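Side-chain contacts in periplasmic binding protein (Roseiflexus sp. RS-1, PDB 5GJ3), which binds heme in the periplasm, here two heme molecules at once, and probably hands it on to a membrane transporter for uptake: residues Ala170-Ile175 / Thr255-Ala260; Asp94-Asp99 / Gly160-Val165. All coordinates share one frame; numbering follows the deposited sequence.

Contact 1: Ala170-Ile175 / Thr255-Ala260; sequences AAAGGI and TDLTIA. With ZN (zinc ion), chain G.
With its OG1 anti to the backbone N (chi1 -158°), Thr258 turns its hydroxyl to the carbonyl of Ala172, while Leu257 lends its CB to the methyl of Ala172. The contact sets the Schellman motif that ends helix 164-171 against the side of helix 250-267, within the C-terminal lobe of this periplasmic binding protein. Thr258 OG1 donates to Ala172 O over 2.7 Å. The hydroxyl stands above the carbonyl plane, 36° out of it, with a C=O...donor angle of 129°. Beside this bond Ala172 CB lies against Leu257 CB at 3.6 Å and Thr258 CB at 3.9 Å, its methyl filling the step between two consecutive helical residues. The three touching residues are buried, and the threonine hydroxyl satisfies a carbonyl left where the helix stops. Gly173 makes that stop possible: it leaves helical angles with a positive phi, the glycine position of a Schellman motif, and its N reaches back to Ala170 O at 2.9 Å. Leu254 and Phe261, a turn to either side on helix 250-267, also touch Ala172, and Leu135 and Ala136 of helix 115-136 pack on Thr258. On a different side of helix 250-267, Asp256 gives OD1 to a zinc ion at 2.0 Å. Its other oxygen, OD2, is hydrogen-bonded to Tyr242 OH and takes a second bond, 2.8 Å long, from a water bound to the same zinc.

Contact 2: Asp94-Asp99 / Gly160-Val165; sequences DPPSLD and GRNTAV. With ZN (zinc ion), chain D.
Pro96 meets the start of helix 164-171 with two carbons of its ring. Its CB rests 3.9 Å from both Thr163 C and Ala164 N, over the peptide that leads into the helix, and its CG lies 3.7 Å from Asn162 OD1. The contact is thus van der Waals packing of a proline ring on backbone and amide, partly buried. Asn162 extends its amide to the ring by placing CG anti to its backbone N (chi1 -159°), and ND2 makes a weak hydrogen bond to Glu185. Behind this shell, Thr163 points its CB away from Pro96. Its OG1 donates to Gly160 O at 2.8 Å, almost in line with the carbonyl (171°), and caps Asp166 N, which fixes the loop and the first helical turn together. On the other segment Pro96 is the centre of an inverse gamma turn, and Ser97 OG accepts from Asp99 N at 2.9 Å as the chain heads for helix 100-111. Farther out, Asp94 OD2 binds a zinc ion at 2.0 Å, together with Asp14, Asp70 and a water, while OD1 forms a salt bridge with Lys104. The arrangement, a loop after strand 89-92 of the N-terminal lobe meeting an N-capped helix of the C-terminal lobe, is consistent with the lobe junction of a helix-linked periplasmic binding protein.

How the contacts relate
The two contacts take opposite ends of helix 164-171: contact 2 packs a proline at its N-terminal end, contact 1 closes its C-terminal end. Their centres lie 15 Å apart, and they touch directly where Leu98 CD1 of segment 94-99 meets Ala171 CB of segment 170-175 at 3.5 Å. The loop of contact 2 therefore follows the helix down to the beginning of contact 1. Contact 2 is nearer the ligand, with the Ala164 side chain about 7 Å from a bound heme, against about 13 Å for that of Leu257 in contact 1. Each includes an aspartate bound to a separate zinc ion.

Contact 1: Ala170-Ile175 / Thr255-Ala260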
ATOM      1  N   ALA A 170      -2.797  -8.214 -10.810  1.00 17.89           N
ATOM      2  CA  ALA A 170      -2.817  -8.335 -12.294  1.00 19.64           C
ATOM      3  C   ALA A 170      -1.448  -8.093 -12.888  1.00 18.97           C
ATOM      4  O   ALA A 170      -0.973  -8.888 -13.683  1.00 17.35           O
ATOM      5  CB  ALA A 170      -3.842  -7.403 -12.932  1.00 18.61           C
ATOM      6  N   ALA A 171      -0.773  -7.033 -12.458  1.00 19.15           N
ATOM      7  CA  ALA A 171       0.566  -6.768 -13.021  1.00 16.86           C
ATOM      8  C   ALA A 171       1.570  -7.833 -12.651  1.00 16.63           C
ATOM      9  O   ALA A 171       2.544  -8.000 -13.352  1.00 16.94           O
ATOM     10  CB  ALA A 171       1.072  -5.386 -12.616  1.00 16.32           C
ATOM     11  N   ALA A 172       1.379  -8.535 -11.538  1.00 16.55           N
ATOM     12  CA  ALA A 172       2.304  -9.640 -11.184  1.00 15.32           C
ATOM     13  C   ALA A 172       1.938 -10.966 -11.885  1.00 15.24           C
ATOM     14  O   ALA A 172       2.590 -12.005 -11.673  1.00 14.32           O
ATOM     15  CB  ALA A 172       2.356  -9.834  -9.655  1.00 16.26           C
ATOM     16  N   GLY A 173       0.908 -10.942 -12.721  1.00 16.35           N
ATOM     17  CA  GLY A 173       0.571 -12.110 -13.564  1.00 16.12           C
ATOM     18  C   GLY A 173      -0.385 -13.103 -12.909  1.00 18.47           C
ATOM     19  O   GLY A 173      -0.401 -14.280 -13.285  1.00 20.45           O
ATOM     20  N   GLY A 174      -1.179 -12.633 -11.939  1.00 18.24           N
ATOM     21  CA  GLY A 174      -2.187 -13.448 -11.245  1.00 18.32           C
ATOM     22  C   GLY A 174      -3.585 -12.999 -11.629  1.00 17.84           C
ATOM     23  O   GLY A 174      -3.770 -11.954 -12.246  1.00 17.11           O
ATOM     24  N   ILE A 175      -4.578 -13.805 -11.294  1.00 17.08           N
ATOM     25  CA  ILE A 175      -5.969 -13.435 -11.566  1.00 17.51           C
ATOM     26  C   ILE A 175      -6.575 -13.087 -10.212  1.00 17.66           C
ATOM     27  O   ILE A 175      -6.441 -13.880  -9.247  1.00 17.70           O
ATOM     28  CB  ILE A 175      -6.787 -14.607 -12.185  1.00 17.36           C
ATOM     29  CG1 ILE A 175      -6.129 -15.143 -13.462  1.00 20.11           C
ATOM     30  CG2 ILE A 175      -8.248 -14.227 -12.375  1.00 15.59           C
ATOM     31  CD1 ILE A 175      -6.015 -14.100 -14.564  1.00 22.74           C
ATOM     32  N   THR A 255       7.726  -7.863  -7.657  1.00 16.17           N
ATOM     33  CA  THR A 255       8.695  -8.935  -7.924  1.00 17.21           C
ATOM     34  C   THR A 255       8.396 -10.069  -6.916  1.00 18.47           C
ATOM     35  O   THR A 255       8.376 -11.234  -7.287  1.00 17.65           O
ATOM     36  CB  THR A 255      10.180  -8.426  -7.740  1.00 19.13           C
ATOM     37  OG1 THR A 255      10.501  -7.432  -8.735  1.00 20.22           O
ATOM     38  CG2 THR A 255      11.199  -9.539  -7.770  1.00 16.68           C
ATOM     39  N   ASP A 256       8.182  -9.718  -5.645  1.00 18.14           N
ATOM     40  CA  ASP A 256       7.889 -10.778  -4.658  1.00 18.34           C
ATOM     41  C   ASP A 256       6.588 -11.495  -5.059  1.00 18.26           C
ATOM     42  O   ASP A 256       6.543 -12.733  -4.978  1.00 18.15           O
ATOM     43  CB  ASP A 256       7.756 -10.229  -3.230  1.00 18.25           C
ATOM     44  CG  ASP A 256       9.061  -9.670  -2.693  1.00 20.14           C
ATOM     45  OD1 ASP A 256      10.139  -9.951  -3.274  1.00 19.00           O
ATOM     46  OD2 ASP A 256       9.022  -8.915  -1.686  1.00 20.36           O
ATOM     47  N   LEU A 257       5.537 -10.735  -5.417  1.00 15.48           N
ATOM     48  CA  LEU A 257       4.291 -11.380  -5.812  1.00 16.14           C
ATOM     49  C   LEU A 257       4.506 -12.279  -7.020  1.00 17.33           C
ATOM     50  O   LEU A 257       4.043 -13.433  -7.018  1.00 17.85           O
ATOM     51  CB  LEU A 257       3.178 -10.376  -6.142  1.00 15.52           C
ATOM     52  CG  LEU A 257       2.706  -9.545  -4.977  1.00 15.55           C
ATOM     53  CD1 LEU A 257       1.787  -8.480  -5.587  1.00 16.04           C
ATOM     54  CD2 LEU A 257       1.974 -10.514  -4.036  1.00 16.75           C
ATOM     55  N   THR A 258       5.174 -11.759  -8.069  1.00 15.48           N
ATOM     56  CA  THR A 258       5.229 -12.550  -9.313  1.00 16.50           C
ATOM     57  C   THR A 258       6.051 -13.823  -9.164  1.00 16.51           C
ATOM     58  O   THR A 258       5.742 -14.848  -9.753  1.00 16.16           O
ATOM     59  CB  THR A 258       5.700 -11.699 -10.560  1.00 16.21           C
ATOM     60  OG1 THR A 258       5.256 -12.356 -11.717  1.00 15.97           O
ATOM     61  CG2 THR A 258       7.249 -11.600 -10.649  1.00 16.36           C
ATOM     62  N   ILE A 259       7.111 -13.755  -8.376  1.00 19.21           N
ATOM     63  CA  ILE A 259       7.900 -14.960  -8.003  1.00 20.60           C
ATOM     64  C   ILE A 259       6.985 -16.008  -7.339  1.00 18.97           C
ATOM     65  O   ILE A 259       6.970 -17.177  -7.726  1.00 19.31           O
ATOM     66  CB  ILE A 259       9.115 -14.625  -7.067  1.00 22.33           C
ATOM     67  CG1 ILE A 259      10.155 -13.700  -7.752  1.00 27.01           C
ATOM     68  CG2 ILE A 259       9.810 -15.910  -6.604  1.00 23.58           C
ATOM     69  CD1 ILE A 259      10.462 -14.115  -9.148  1.00 27.42           C
ATOM     70  N   ALA A 260       6.205 -15.584  -6.343  1.00 19.45           N
ATOM     71  CA  ALA A 260       5.244 -16.491  -5.678  1.00 18.02           C
ATOM     72  C   ALA A 260       4.149 -17.020  -6.641  1.00 19.02           C
ATOM     73  O   ALA A 260       3.809 -18.217  -6.657  1.00 17.45           O
ATOM     74  CB  ALA A 260       4.616 -15.791  -4.499  1.00 18.94           C
TER
HETATM   75 ZN    ZN G 406      11.999  -9.259  -2.809  0.50 20.17          ZN
HETATM   76  O   HOH W   1      11.618  -9.012  -0.750  0.50 21.93           O
HETATM   77  O   HOH W   2      11.582  -7.725  -4.070  1.00 20.32           O

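Contact 2: Asp94-Asp99 / Gly160-Val165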
ATOM      1  N   ASP A  94      -4.006  10.083  -5.718  1.00 21.18           N
ATOM      2  CA  ASP A  94      -3.393   8.754  -5.497  1.00 21.93           C
ATOM      3  C   ASP A  94      -4.287   7.663  -6.084  1.00 22.82           C
ATOM      4  O   ASP A  94      -4.872   6.912  -5.309  1.00 24.26           O
ATOM      5  CB  ASP A  94      -3.211   8.517  -3.986  1.00 22.50           C
ATOM      6  CG  ASP A  94      -2.367   7.260  -3.663  1.00 26.19           C
ATOM      7  OD1 ASP A  94      -1.718   6.638  -4.572  1.00 25.56           O
ATOM      8  OD2 ASP A  94      -2.365   6.913  -2.464  1.00 27.92           O
ATOM      9  N   PRO A  95      -4.432   7.606  -7.428  1.00 23.24           N
ATOM     10  CA  PRO A  95      -5.269   6.629  -8.131  1.00 24.87           C
ATOM     11  C   PRO A  95      -4.753   5.169  -7.924  1.00 26.18           C
ATOM     12  O   PRO A  95      -3.564   4.963  -7.645  1.00 26.88           O
ATOM     13  CB  PRO A  95      -5.119   7.058  -9.598  1.00 26.27           C
ATOM     14  CG  PRO A  95      -3.717   7.644  -9.653  1.00 24.71           C
ATOM     15  CD  PRO A  95      -3.715   8.467  -8.383  1.00 24.67           C
ATOM     16  N   PRO A  96      -5.642   4.165  -8.051  1.00 25.30           N
ATOM     17  CA  PRO A  96      -5.239   2.741  -8.092  1.00 25.70           C
ATOM     18  C   PRO A  96      -4.649   2.390  -9.473  1.00 26.93           C
ATOM     19  O   PRO A  96      -5.327   1.815 -10.315  1.00 27.57           O
ATOM     20  CB  PRO A  96      -6.566   2.015  -7.831  1.00 26.86           C
ATOM     21  CG  PRO A  96      -7.597   2.943  -8.430  1.00 26.64           C
ATOM     22  CD  PRO A  96      -7.110   4.327  -8.087  1.00 26.26           C
ATOM     23  N   SER A  97      -3.375   2.720  -9.683  1.00 24.64           N
ATOM     24  CA  SER A  97      -2.746   2.673 -10.983  1.00 23.47           C
ATOM     25  C   SER A  97      -1.226   2.462 -10.772  1.00 24.20           C
ATOM     26  O   SER A  97      -0.659   2.981  -9.782  1.00 20.75           O
ATOM     27  CB  SER A  97      -2.984   4.039 -11.629  1.00 23.62           C
ATOM     28  OG  SER A  97      -2.044   4.297 -12.638  1.00 25.70           O
ATOM     29  N   LEU A  98      -0.568   1.754 -11.697  1.00 22.24           N
ATOM     30  CA  LEU A  98       0.883   1.627 -11.669  1.00 23.67           C
ATOM     31  C   LEU A  98       1.603   2.920 -12.076  1.00 23.50           C
ATOM     32  O   LEU A  98       2.798   2.987 -11.970  1.00 22.26           O
ATOM     33  CB  LEU A  98       1.383   0.473 -12.553  1.00 25.81           C
ATOM     34  CG  LEU A  98       1.165  -0.907 -11.941  1.00 28.28           C
ATOM     35  CD1 LEU A  98       1.746  -1.913 -12.894  1.00 31.51           C
ATOM     36  CD2 LEU A  98       1.831  -1.025 -10.597  1.00 29.30           C
ATOM     37  N   ASP A  99       0.865   3.919 -12.534  1.00 22.92           N
ATOM     38  CA  ASP A  99       1.397   5.287 -12.689  1.00 24.22           C
ATOM     39  C   ASP A  99       1.451   6.148 -11.393  1.00 23.23           C
ATOM     40  O   ASP A  99       2.117   7.195 -11.373  1.00 19.77           O
ATOM     41  CB  ASP A  99       0.535   6.037 -13.708  1.00 31.08           C
ATOM     42  CG  ASP A  99       0.777   5.564 -15.115  1.00 38.73           C
ATOM     43  OD1 ASP A  99       1.856   4.989 -15.370  1.00 42.86           O
ATOM     44  OD2 ASP A  99      -0.113   5.767 -15.968  1.00 49.42           O
ATOM     45  N   GLY A 160     -11.950  -6.545  -4.538  1.00 23.42           N
ATOM     46  CA  GLY A 160     -12.194  -6.760  -5.948  1.00 22.87           C
ATOM     47  C   GLY A 160     -11.573  -5.627  -6.759  1.00 26.98           C
ATOM     48  O   GLY A 160     -10.497  -5.097  -6.397  1.00 25.02           O
ATOM     49  N   ARG A 161     -12.246  -5.267  -7.851  1.00 28.04           N
ATOM     50  CA  ARG A 161     -11.729  -4.265  -8.793  1.00 34.19           C
ATOM     51  C   ARG A 161     -11.791  -2.844  -8.229  1.00 31.82           C
ATOM     52  O   ARG A 161     -12.447  -2.605  -7.183  1.00 30.38           O
ATOM     53  CB  ARG A 161     -12.392  -4.388 -10.178  1.00 38.89           C
ATOM     54  CG  ARG A 161     -12.041  -5.717 -10.828  1.00 47.80           C
ATOM     55  CD  ARG A 161     -12.115  -5.746 -12.351  1.00 56.98           C
ATOM     56  NE  ARG A 161     -12.228  -7.131 -12.843  1.00 63.73           N
ATOM     57  CZ  ARG A 161     -12.510  -7.482 -14.103  1.00 68.87           C
ATOM     58  NH1 ARG A 161     -12.697  -6.560 -15.045  1.00 66.48           N
ATOM     59  NH2 ARG A 161     -12.602  -8.768 -14.427  1.00 65.63           N
ATOM     60  N   ASN A 162     -11.076  -1.932  -8.899  1.00 29.24           N
ATOM     61  CA  ASN A 162     -10.871  -0.570  -8.423  1.00 29.99           C
ATOM     62  C   ASN A 162     -10.168  -0.481  -7.036  1.00 30.14           C
ATOM     63  O   ASN A 162     -10.536   0.333  -6.192  1.00 30.38           O
ATOM     64  CB  ASN A 162     -12.191   0.247  -8.458  1.00 33.07           C
ATOM     65  CG  ASN A 162     -11.937   1.746  -8.479  1.00 37.95           C
ATOM     66  OD1 ASN A 162     -11.165   2.235  -9.306  1.00 42.35           O
ATOM     67  ND2 ASN A 162     -12.561   2.476  -7.557  1.00 36.36           N
ATOM     68  N   THR A 163      -9.177  -1.348  -6.808  1.00 25.33           N
ATOM     69  CA  THR A 163      -8.332  -1.305  -5.618  1.00 24.63           C
ATOM     70  C   THR A 163      -6.870  -1.399  -6.075  1.00 23.91           C
ATOM     71  O   THR A 163      -6.554  -2.021  -7.127  1.00 22.02           O
ATOM     72  CB  THR A 163      -8.613  -2.488  -4.629  1.00 25.80           C
ATOM     73  OG1 THR A 163      -8.318  -3.745  -5.270  1.00 27.25           O
ATOM     74  CG2 THR A 163     -10.077  -2.511  -4.143  1.00 25.96           C
ATOM     75  N   ALA A 164      -5.975  -0.808  -5.280  1.00 22.95           N
ATOM     76  CA  ALA A 164      -4.535  -0.974  -5.497  1.00 23.05           C
ATOM     77  C   ALA A 164      -4.170  -2.466  -5.557  1.00 22.19           C
ATOM     78  O   ALA A 164      -3.322  -2.837  -6.360  1.00 22.05           O
ATOM     79  CB  ALA A 164      -3.744  -0.324  -4.367  1.00 23.88           C
ATOM     80  N   VAL A 165      -4.751  -3.300  -4.676  1.00 20.20           N
ATOM     81  CA  VAL A 165      -4.277  -4.711  -4.603  1.00 19.75           C
ATOM     82  C   VAL A 165      -4.679  -5.441  -5.895  1.00 20.33           C
ATOM     83  O   VAL A 165      -3.916  -6.277  -6.408  1.00 19.02           O
ATOM     84  CB  VAL A 165      -4.702  -5.460  -3.309  1.00 22.97           C
ATOM     85  CG1 VAL A 165      -6.209  -5.671  -3.242  1.00 21.12           C
ATOM     86  CG2 VAL A 165      -3.955  -6.814  -3.188  1.00 21.72           C
TER
HETATM   87 ZN    ZN D 403      -1.476   7.564  -0.737  1.00 30.05          ZN
HETATM   88  O   HOH W   3      -2.408   7.456   0.972  1.00 25.31           O